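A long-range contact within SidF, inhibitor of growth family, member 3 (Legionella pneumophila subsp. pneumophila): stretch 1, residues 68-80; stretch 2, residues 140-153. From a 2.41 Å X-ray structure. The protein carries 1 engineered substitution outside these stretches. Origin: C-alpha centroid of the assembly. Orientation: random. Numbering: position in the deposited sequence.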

# COMPACT_ATOMS: atom_id res chain seq x y z
N GLN A 68 -1.10 -6.43 -21.42
CA GLN A 68 -2.34 -6.80 -22.04
C GLN A 68 -2.65 -8.24 -21.65
O GLN A 68 -1.79 -9.08 -21.76
CB GLN A 68 -2.14 -6.61 -23.53
CG GLN A 68 -3.37 -6.11 -24.23
CD GLN A 68 -3.72 -4.65 -23.96
OE1 GLN A 68 -4.82 -4.35 -23.62
NE2 GLN A 68 -2.83 -3.78 -24.20
N PRO A 69 -3.88 -8.56 -21.16
CA PRO A 69 -4.04 -10.02 -20.74
C PRO A 69 -4.01 -10.95 -21.90
O PRO A 69 -4.59 -10.66 -22.96
CB PRO A 69 -5.43 -10.10 -20.18
CG PRO A 69 -5.84 -8.69 -19.97
CD PRO A 69 -5.08 -7.79 -20.89
N ASP A 70 -3.39 -12.08 -21.68
CA ASP A 70 -3.36 -13.11 -22.69
C ASP A 70 -3.72 -14.45 -22.03
O ASP A 70 -2.95 -14.90 -21.17
CB ASP A 70 -1.95 -13.15 -23.28
CG ASP A 70 -1.80 -14.25 -24.36
OD1 ASP A 70 -2.47 -15.32 -24.25
OD2 ASP A 70 -1.02 -14.07 -25.31
N VAL A 71 -4.83 -15.09 -22.39
CA VAL A 71 -5.26 -16.28 -21.58
C VAL A 71 -4.36 -17.52 -21.68
O VAL A 71 -4.17 -18.26 -20.71
CB VAL A 71 -6.73 -16.69 -21.71
CG1 VAL A 71 -7.62 -15.59 -21.19
CG2 VAL A 71 -7.11 -17.03 -23.11
N ILE A 72 -3.76 -17.71 -22.83
CA ILE A 72 -2.67 -18.71 -22.89
C ILE A 72 -1.55 -18.53 -21.86
O ILE A 72 -1.21 -19.48 -21.15
CB ILE A 72 -2.10 -18.84 -24.29
CG1 ILE A 72 -3.26 -19.22 -25.20
CG2 ILE A 72 -1.04 -19.98 -24.32
CD1 ILE A 72 -2.84 -19.24 -26.67
N GLN A 73 -1.00 -17.33 -21.79
CA GLN A 73 0.05 -17.02 -20.84
C GLN A 73 -0.42 -17.21 -19.41
O GLN A 73 0.30 -17.79 -18.64
CB GLN A 73 0.64 -15.63 -21.03
CG GLN A 73 1.23 -15.41 -22.40
CD GLN A 73 2.38 -16.34 -22.65
OE1 GLN A 73 3.32 -16.40 -21.84
NE2 GLN A 73 2.30 -17.11 -23.75
N GLU A 74 -1.63 -16.77 -19.09
CA GLU A 74 -2.11 -16.87 -17.71
C GLU A 74 -2.36 -18.33 -17.37
O GLU A 74 -2.11 -18.76 -16.26
CB GLU A 74 -3.43 -16.07 -17.53
CG GLU A 74 -3.28 -14.57 -17.80
CD GLU A 74 -2.36 -13.85 -16.79
OE1 GLU A 74 -2.07 -14.36 -15.69
OE2 GLU A 74 -1.91 -12.74 -17.12
N ALA A 75 -2.90 -19.07 -18.32
CA ALA A 75 -3.02 -20.51 -18.19
C ALA A 75 -1.67 -21.18 -17.91
O ALA A 75 -1.59 -22.00 -17.00
CB ALA A 75 -3.64 -21.10 -19.41
N ASN A 76 -0.62 -20.82 -18.66
CA ASN A 76 0.72 -21.33 -18.36
C ASN A 76 1.20 -20.95 -16.97
O ASN A 76 1.72 -21.81 -16.29
CB ASN A 76 1.76 -20.86 -19.34
CG ASN A 76 1.61 -21.49 -20.72
OD1 ASN A 76 0.78 -22.34 -20.95
ND2 ASN A 76 2.38 -21.00 -21.64
N ASN A 77 1.01 -19.70 -16.55
CA ASN A 77 1.36 -19.26 -15.20
C ASN A 77 0.64 -20.07 -14.12
O ASN A 77 1.23 -20.60 -13.19
CB ASN A 77 1.03 -17.79 -15.00
CG ASN A 77 1.92 -16.91 -15.81
OD1 ASN A 77 2.97 -17.35 -16.27
ND2 ASN A 77 1.51 -15.66 -16.03
N TYR A 78 -0.65 -20.16 -14.27
CA TYR A 78 -1.44 -21.00 -13.43
C TYR A 78 -0.97 -22.39 -13.41
O TYR A 78 -0.83 -22.89 -12.35
CB TYR A 78 -2.90 -21.00 -13.85
CG TYR A 78 -3.73 -21.74 -12.83
CD1 TYR A 78 -4.22 -21.10 -11.73
CD2 TYR A 78 -3.99 -23.10 -12.97
CE1 TYR A 78 -4.99 -21.77 -10.81
CE2 TYR A 78 -4.76 -23.75 -12.07
CZ TYR A 78 -5.24 -23.07 -10.98
OH TYR A 78 -6.01 -23.71 -10.07
N ILE A 79 -0.74 -23.04 -14.58
CA ILE A 79 -0.29 -24.42 -14.54
C ILE A 79 1.03 -24.56 -13.72
O ILE A 79 1.11 -25.34 -12.79
CB ILE A 79 -0.05 -25.01 -15.94
CG1 ILE A 79 -1.23 -24.87 -16.92
CG2 ILE A 79 0.44 -26.43 -15.85
CD1 ILE A 79 -2.47 -25.62 -16.62
N ASP A 80 2.03 -23.76 -14.05
CA ASP A 80 3.38 -23.94 -13.56
C ASP A 80 3.44 -23.63 -12.10
O ASP A 80 4.15 -24.31 -11.35
CB ASP A 80 4.37 -22.99 -14.29
CG ASP A 80 4.61 -23.37 -15.76
OD1 ASP A 80 4.29 -24.52 -16.18
OD2 ASP A 80 5.11 -22.51 -16.52
N ASP A 140 -14.70 -12.43 -27.87
CA ASP A 140 -13.91 -13.61 -28.18
C ASP A 140 -12.90 -13.98 -27.10
O ASP A 140 -12.81 -15.16 -26.68
CB ASP A 140 -13.22 -13.42 -29.52
CG ASP A 140 -14.19 -13.51 -30.67
OD1 ASP A 140 -15.30 -14.08 -30.46
OD2 ASP A 140 -13.86 -13.02 -31.79
N PHE A 141 -12.17 -12.97 -26.62
CA PHE A 141 -11.31 -13.17 -25.49
C PHE A 141 -12.09 -13.78 -24.35
O PHE A 141 -11.62 -14.81 -23.82
CB PHE A 141 -10.67 -11.86 -25.04
CG PHE A 141 -10.01 -11.94 -23.70
CD1 PHE A 141 -8.69 -12.33 -23.59
CD2 PHE A 141 -10.67 -11.54 -22.57
CE1 PHE A 141 -8.04 -12.34 -22.35
CE2 PHE A 141 -10.04 -11.56 -21.31
CZ PHE A 141 -8.73 -11.96 -21.20
N LEU A 142 -13.25 -13.19 -23.98
CA LEU A 142 -14.10 -13.80 -22.91
C LEU A 142 -14.47 -15.23 -23.19
O LEU A 142 -14.43 -16.07 -22.25
CB LEU A 142 -15.38 -13.01 -22.57
CG LEU A 142 -14.91 -11.75 -21.87
CD1 LEU A 142 -15.91 -10.59 -21.95
CD2 LEU A 142 -14.60 -12.06 -20.46
N GLU A 143 -14.76 -15.56 -24.46
CA GLU A 143 -15.15 -16.93 -24.72
C GLU A 143 -13.99 -17.84 -24.54
O GLU A 143 -14.18 -18.96 -24.16
CB GLU A 143 -15.67 -17.18 -26.13
CG GLU A 143 -17.09 -16.70 -26.32
CD GLU A 143 -17.59 -16.86 -27.75
OE1 GLU A 143 -17.28 -17.91 -28.39
OE2 GLU A 143 -18.30 -15.93 -28.22
N GLN A 144 -12.79 -17.38 -24.87
CA GLN A 144 -11.66 -18.26 -24.81
C GLN A 144 -11.37 -18.48 -23.33
O GLN A 144 -11.20 -19.60 -22.85
CB GLN A 144 -10.46 -17.64 -25.54
CG GLN A 144 -10.67 -17.42 -27.03
CD GLN A 144 -11.27 -18.60 -27.76
OE1 GLN A 144 -10.77 -19.77 -27.70
NE2 GLN A 144 -12.37 -18.33 -28.43
N LEU A 145 -11.43 -17.38 -22.60
CA LEU A 145 -11.22 -17.42 -21.23
C LEU A 145 -12.13 -18.40 -20.52
O LEU A 145 -11.63 -19.10 -19.67
CB LEU A 145 -11.33 -16.02 -20.65
CG LEU A 145 -10.88 -15.76 -19.23
CD1 LEU A 145 -10.37 -14.35 -19.00
CD2 LEU A 145 -12.12 -16.03 -18.39
N ALA A 146 -13.44 -18.44 -20.83
CA ALA A 146 -14.33 -19.39 -20.13
C ALA A 146 -13.92 -20.85 -20.51
O ALA A 146 -13.90 -21.75 -19.67
CB ALA A 146 -15.80 -19.15 -20.50
N LYS A 147 -13.61 -21.06 -21.76
CA LYS A 147 -13.05 -22.32 -22.19
C LYS A 147 -11.88 -22.73 -21.29
O LYS A 147 -11.83 -23.81 -20.75
CB LYS A 147 -12.54 -22.16 -23.63
CG LYS A 147 -13.28 -22.92 -24.75
CD LYS A 147 -14.40 -22.14 -25.39
CE LYS A 147 -14.22 -22.02 -26.91
NZ LYS A 147 -14.65 -23.12 -27.85
N VAL A 148 -10.90 -21.87 -21.17
CA VAL A 148 -9.69 -22.17 -20.45
C VAL A 148 -9.92 -22.39 -18.95
O VAL A 148 -9.28 -23.26 -18.35
CB VAL A 148 -8.67 -21.03 -20.70
CG1 VAL A 148 -7.61 -20.97 -19.64
CG2 VAL A 148 -8.02 -21.25 -22.06
N GLU A 149 -10.85 -21.63 -18.37
CA GLU A 149 -11.21 -21.79 -16.98
C GLU A 149 -11.71 -23.19 -16.79
O GLU A 149 -11.34 -23.84 -15.83
CB GLU A 149 -12.30 -20.85 -16.57
CG GLU A 149 -12.61 -20.90 -15.08
CD GLU A 149 -12.84 -19.50 -14.48
OE1 GLU A 149 -13.35 -18.60 -15.19
OE2 GLU A 149 -12.52 -19.31 -13.28
N GLY A 150 -12.52 -23.65 -17.73
CA GLY A 150 -13.02 -25.02 -17.73
C GLY A 150 -11.86 -26.01 -17.68
O GLY A 150 -11.86 -26.92 -16.88
N SER A 151 -10.85 -25.81 -18.52
CA SER A 151 -9.68 -26.71 -18.52
C SER A 151 -8.85 -26.61 -17.25
O SER A 151 -8.30 -27.61 -16.80
CB SER A 151 -8.80 -26.47 -19.74
OG SER A 151 -9.63 -26.29 -20.85
N LEU A 152 -8.76 -25.42 -16.67
CA LEU A 152 -7.96 -25.28 -15.44
C LEU A 152 -8.64 -25.87 -14.21
O LEU A 152 -7.95 -26.33 -13.30
CB LEU A 152 -7.59 -23.85 -15.15
CG LEU A 152 -6.76 -23.12 -16.18
CD1 LEU A 152 -6.48 -21.71 -15.64
CD2 LEU A 152 -5.45 -23.84 -16.50
N GLN A 153 -9.97 -25.94 -14.23
CA GLN A 153 -10.66 -26.68 -13.18
C GLN A 153 -10.38 -28.15 -13.31
O GLN A 153 -10.04 -28.80 -12.32
CB GLN A 153 -12.17 -26.43 -13.15
CG GLN A 153 -12.41 -25.07 -12.51
CD GLN A 153 -13.66 -24.35 -13.02
OE1 GLN A 153 -14.37 -24.84 -13.91
NE2 GLN A 153 -13.93 -23.19 -12.43

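Two helices, 71-80 and 140-153, run side by side in nearly the same direction. Their axes cross at -19° and come within 10.4 Å. No hydrogen bond links the two stretches. The contact is made by apolar side chains and buries 444 Å², both sides summed.

Val71 covers the most surface. It lies in the first turn of its helix, and its CA is 6.1 Å from the CA of Leu145. Its CA-to-CB bond points toward the second helix. With chi1 in the m rotamer, its two methyls reach different neighbours. Val71 CG1 lies 3.5 Å from Phe141 CE1 and 3.7 Å from Leu145 CD1. Val71 CG2 lies 4.2 Å from Gln144 CB and 4.4 Å from Val148 CG2. A short branched side chain suits this place, because it can touch several residues without a long reach.

Leu152 is the counterpart at the other end of the contact. Its chi1 is m and its chi2 is t, which carries CD2 in among three residues of the first helix. Leu152 CD2 is 3.5 Å from Ile79 CD1, 3.9 Å from Tyr78 CD2 and 4.4 Å from Ala75 CB. The Tyr78 ring meets this methyl obliquely. Ile79 starts sideways, but its end comes nearer.

Phe141 extends the contact beyond the start of the first helix. Its CA-to-CB bond points sideways, yet the t rotamer brings the ring across. Phe141 CZ packs 3.9 Å from Pro69 CB, in the loop before that helix. Next to Pro69, Asp70 caps the helix: its OD1 accepts a weak bond from Gln73 N at 3.5 Å. Its CA-to-CB bond points away from the second stretch.

Between the two ends, Ala75 CB sits 4.0 Å from Val148 CG1. Both residues are buried and point toward each other's helix; the small alanine is matched by a branched valine.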